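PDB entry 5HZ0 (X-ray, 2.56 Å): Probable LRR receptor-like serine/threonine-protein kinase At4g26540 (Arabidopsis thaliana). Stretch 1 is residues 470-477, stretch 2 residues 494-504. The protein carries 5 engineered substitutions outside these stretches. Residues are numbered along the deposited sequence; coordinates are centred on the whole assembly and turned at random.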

# COMPACT_ATOMS: atom_id res chain seq x y z
N SER A 470 -19.00 -17.58 -9.05
CA SER A 470 -18.39 -16.73 -8.02
C SER A 470 -18.10 -15.33 -8.52
O SER A 470 -17.64 -14.49 -7.75
CB SER A 470 -17.10 -17.37 -7.53
OG SER A 470 -16.19 -17.55 -8.60
N LEU A 471 -18.35 -15.09 -9.82
CA LEU A 471 -18.11 -13.79 -10.46
C LEU A 471 -18.83 -12.60 -9.82
O LEU A 471 -20.01 -12.65 -9.48
CB LEU A 471 -18.37 -13.84 -11.98
CG LEU A 471 -17.12 -14.32 -12.74
CD1 LEU A 471 -17.39 -14.73 -14.18
CD2 LEU A 471 -16.01 -13.27 -12.67
N LYS A 472 -18.07 -11.54 -9.63
CA LYS A 472 -18.53 -10.30 -9.06
C LYS A 472 -18.57 -9.26 -10.18
O LYS A 472 -19.59 -8.57 -10.40
CB LYS A 472 -17.64 -9.85 -7.90
CG LYS A 472 -17.84 -10.63 -6.59
CD LYS A 472 -17.33 -9.81 -5.41
CE LYS A 472 -16.97 -10.67 -4.21
NZ LYS A 472 -18.19 -11.28 -3.61
N PHE A 473 -17.41 -9.09 -10.82
CA PHE A 473 -17.24 -8.12 -11.89
C PHE A 473 -17.10 -8.79 -13.26
O PHE A 473 -16.28 -9.69 -13.45
CB PHE A 473 -16.02 -7.23 -11.58
CG PHE A 473 -15.78 -6.12 -12.59
CD1 PHE A 473 -15.11 -6.38 -13.78
CD2 PHE A 473 -16.21 -4.82 -12.33
CE1 PHE A 473 -14.88 -5.37 -14.70
CE2 PHE A 473 -15.98 -3.81 -13.25
CZ PHE A 473 -15.32 -4.09 -14.43
N ILE A 474 -17.89 -8.34 -14.24
CA ILE A 474 -17.76 -8.80 -15.62
C ILE A 474 -17.73 -7.63 -16.59
O ILE A 474 -18.66 -6.85 -16.61
CB ILE A 474 -18.93 -9.72 -16.03
CG1 ILE A 474 -18.89 -11.03 -15.24
CG2 ILE A 474 -18.89 -10.02 -17.52
CD1 ILE A 474 -20.01 -11.96 -15.63
N ASP A 475 -16.66 -7.50 -17.37
CA ASP A 475 -16.66 -6.52 -18.45
C ASP A 475 -16.24 -7.18 -19.77
O ASP A 475 -15.06 -7.44 -19.98
CB ASP A 475 -15.68 -5.39 -18.09
CG ASP A 475 -15.86 -4.15 -18.96
OD1 ASP A 475 -16.56 -4.24 -19.99
OD2 ASP A 475 -15.29 -3.09 -18.60
N PHE A 476 -17.21 -7.41 -20.64
CA PHE A 476 -16.99 -7.93 -22.00
C PHE A 476 -17.15 -6.86 -23.08
O PHE A 476 -17.24 -7.15 -24.27
CB PHE A 476 -17.87 -9.16 -22.30
CG PHE A 476 -17.63 -10.33 -21.37
CD1 PHE A 476 -16.46 -10.41 -20.62
CD2 PHE A 476 -18.56 -11.34 -21.25
CE1 PHE A 476 -16.24 -11.47 -19.77
CE2 PHE A 476 -18.35 -12.40 -20.40
CZ PHE A 476 -17.18 -12.47 -19.66
N SER A 477 -17.26 -5.61 -22.66
CA SER A 477 -17.58 -4.54 -23.59
C SER A 477 -16.56 -4.37 -24.70
O SER A 477 -15.41 -4.74 -24.56
CB SER A 477 -17.81 -3.20 -22.86
OG SER A 477 -16.66 -2.80 -22.15
N GLU A 494 -23.74 -13.35 -7.45
CA GLU A 494 -22.75 -12.51 -6.80
C GLU A 494 -22.42 -11.30 -7.67
O GLU A 494 -21.66 -10.43 -7.26
CB GLU A 494 -21.47 -13.32 -6.55
CG GLU A 494 -21.71 -14.61 -5.81
CD GLU A 494 -22.06 -14.39 -4.36
OE1 GLU A 494 -21.16 -14.58 -3.51
OE2 GLU A 494 -23.23 -14.04 -4.06
N LEU A 495 -23.00 -11.25 -8.86
CA LEU A 495 -22.56 -10.28 -9.84
C LEU A 495 -22.95 -8.88 -9.37
O LEU A 495 -24.12 -8.57 -9.22
CB LEU A 495 -23.24 -10.59 -11.18
CG LEU A 495 -22.68 -10.05 -12.48
CD1 LEU A 495 -21.18 -10.32 -12.56
CD2 LEU A 495 -23.40 -10.72 -13.64
N THR A 496 -21.95 -8.05 -9.12
CA THR A 496 -22.16 -6.65 -8.77
C THR A 496 -22.27 -5.74 -10.01
O THR A 496 -23.06 -4.80 -10.04
CB THR A 496 -21.07 -6.14 -7.79
OG1 THR A 496 -21.23 -4.74 -7.59
CG2 THR A 496 -19.67 -6.41 -8.32
N LYS A 497 -21.45 -6.03 -11.01
CA LYS A 497 -21.26 -5.17 -12.17
C LYS A 497 -21.17 -6.01 -13.42
O LYS A 497 -20.32 -6.89 -13.50
CB LYS A 497 -19.97 -4.37 -12.03
CG LYS A 497 -19.95 -3.49 -10.80
CD LYS A 497 -18.85 -2.48 -10.85
CE LYS A 497 -18.85 -1.68 -9.57
NZ LYS A 497 -17.70 -0.75 -9.58
N LEU A 498 -22.04 -5.72 -14.39
CA LEU A 498 -22.05 -6.44 -15.66
C LEU A 498 -22.07 -5.46 -16.82
O LEU A 498 -23.04 -4.72 -17.02
CB LEU A 498 -23.27 -7.36 -15.74
CG LEU A 498 -23.48 -8.03 -17.10
CD1 LEU A 498 -22.24 -8.83 -17.47
CD2 LEU A 498 -24.72 -8.91 -17.13
N ASN A 499 -21.00 -5.45 -17.60
CA ASN A 499 -20.89 -4.59 -18.75
C ASN A 499 -20.68 -5.41 -20.02
O ASN A 499 -19.61 -6.00 -20.22
CB ASN A 499 -19.73 -3.63 -18.51
CG ASN A 499 -19.58 -2.59 -19.61
OD1 ASN A 499 -20.23 -2.66 -20.64
ND2 ASN A 499 -18.68 -1.64 -19.39
N LEU A 500 -21.72 -5.47 -20.84
CA LEU A 500 -21.72 -6.10 -22.16
C LEU A 500 -21.66 -5.15 -23.35
O LEU A 500 -21.89 -5.57 -24.49
CB LEU A 500 -22.89 -7.06 -22.31
CG LEU A 500 -22.83 -8.14 -21.24
CD1 LEU A 500 -24.11 -8.92 -21.32
CD2 LEU A 500 -21.59 -9.04 -21.45
N ALA A 501 -21.46 -3.87 -23.06
CA ALA A 501 -21.72 -2.79 -24.02
C ALA A 501 -20.84 -2.85 -25.26
O ALA A 501 -19.75 -3.39 -25.23
CB ALA A 501 -21.57 -1.43 -23.33
N LYS A 502 -21.35 -2.29 -26.36
CA LYS A 502 -20.65 -2.30 -27.64
C LYS A 502 -20.33 -3.72 -28.13
O LYS A 502 -19.16 -4.09 -28.34
CB LYS A 502 -19.39 -1.44 -27.59
CG LYS A 502 -18.96 -0.95 -28.95
CD LYS A 502 -17.74 -0.06 -28.90
CE LYS A 502 -17.53 0.63 -30.25
NZ LYS A 502 -17.70 -0.28 -31.43
N ASN A 503 -21.38 -4.49 -28.36
CA ASN A 503 -21.27 -5.79 -28.98
C ASN A 503 -22.35 -5.93 -30.07
O ASN A 503 -23.00 -4.95 -30.44
CB ASN A 503 -21.38 -6.91 -27.93
CG ASN A 503 -20.07 -7.16 -27.19
OD1 ASN A 503 -19.11 -7.63 -27.79
ND2 ASN A 503 -20.02 -6.84 -25.90
N ARG A 504 -22.45 -7.13 -30.62
CA ARG A 504 -23.49 -7.55 -31.56
C ARG A 504 -24.65 -8.32 -30.91
O ARG A 504 -25.31 -9.11 -31.59
CB ARG A 504 -22.89 -8.32 -32.73
CG ARG A 504 -21.95 -7.50 -33.60
CD ARG A 504 -22.71 -6.61 -34.60
NE ARG A 504 -23.15 -5.33 -34.05
CZ ARG A 504 -24.40 -4.87 -34.12
NH1 ARG A 504 -25.35 -5.61 -34.70
NH2 ARG A 504 -24.72 -3.69 -33.59

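The two stretches are successive rungs of a parallel sheet, as expected for neighbouring repeats of a leucine-rich repeat receptor. Strands 473-475 and 497-499 run in nearly the same direction, with 9° between them and a closest approach of 4.8 Å, and the whole contact buries 736 Å² summed over both sides. Within the strands the register is an offset of 24 residues, pairing Phe473 with Lys497, Ile474 with Leu498 and Asp475 with Asn499.

The contact opens at Glu494, whose CA-CB bond points toward stretch 1. Its carboxylate lies near the ammonium group of Lys472, but at 4.4 Å between Glu494 OE1 and Lys472 NZ the opposite charges are too far apart for a salt bridge. At Leu495 the backbone amide fails to bond with Leu471: Leu495 N is 3.4 Å from Leu471 O, at a poor angle. Leu495 CA makes CA-H...O contacts with Leu471 O and Lys472 O, both at 3.5 Å, and the side chain adds an apolar one. Its CA-CB bond points away from stretch 1, yet the t, p rotamer brings the end back, so that Leu495 CD1 lies 3.6 Å from Ile474 CG1.

Two consecutive amides then converge on one carbonyl. Thr496 N donates to Lys472 O at 2.7 Å, and Lys497 N donates to the same Lys472 O at 3.2 Å; the second bond is the longer but the straighter, at 166° against 140°. From here the hydrogen bonds follow the alternating pattern of a parallel sheet. Lys497 gives its amide to one residue and its carbonyl to another two positions on, accepting from Ile474 through a bond of 2.9 Å between Ile474 N and Lys497 O. Its side chain shares a face of the sheet with that of Phe473, and Lys497 CB meets the aromatic ring obliquely, 3.8 Å from Phe473 CD2, while the end of the lysine leads away.

Leu498 turns to the other face with Ile474, where both are buried; Leu498 CD1 packs 3.6 Å from Ile474 CG2. Ile474 thus touches both Leu495 and Leu498, linking two leucines of stretch 2 in the apolar layer.

Asn499 continues the ladder: its N donates to Ile474 O at 2.9 Å, and its O accepts from Phe476 N at 2.8 Å. Its side chain lies on the same face as Asp475, but Asn499 ND2 and Asp475 OD1, 3.4 Å apart, are poorly angled for a hydrogen bond. Each side chain instead braces its own stretch: Asn499 OD1 accepts from Ala501 N at 3.0 Å, and Asp475 OD1 accepts from Ser477 OG at 2.6 Å and Ser477 N at 3.1 Å.

Beyond the strands, Leu500 CD2 approaches the Phe476 ring obliquely, 3.8 Å from Phe476 CD2. Ala501 O sits 3.0 Å from Ser477 CA in a CA-H...O contact, whereas Lys502 contributes little. Asn503 closes the interface with its amide: Asn503 ND2 donates to Phe476 O at 3.2 Å and to Leu500 O at 2.7 Å, tying the two turns together. Arg504 lies out of reach.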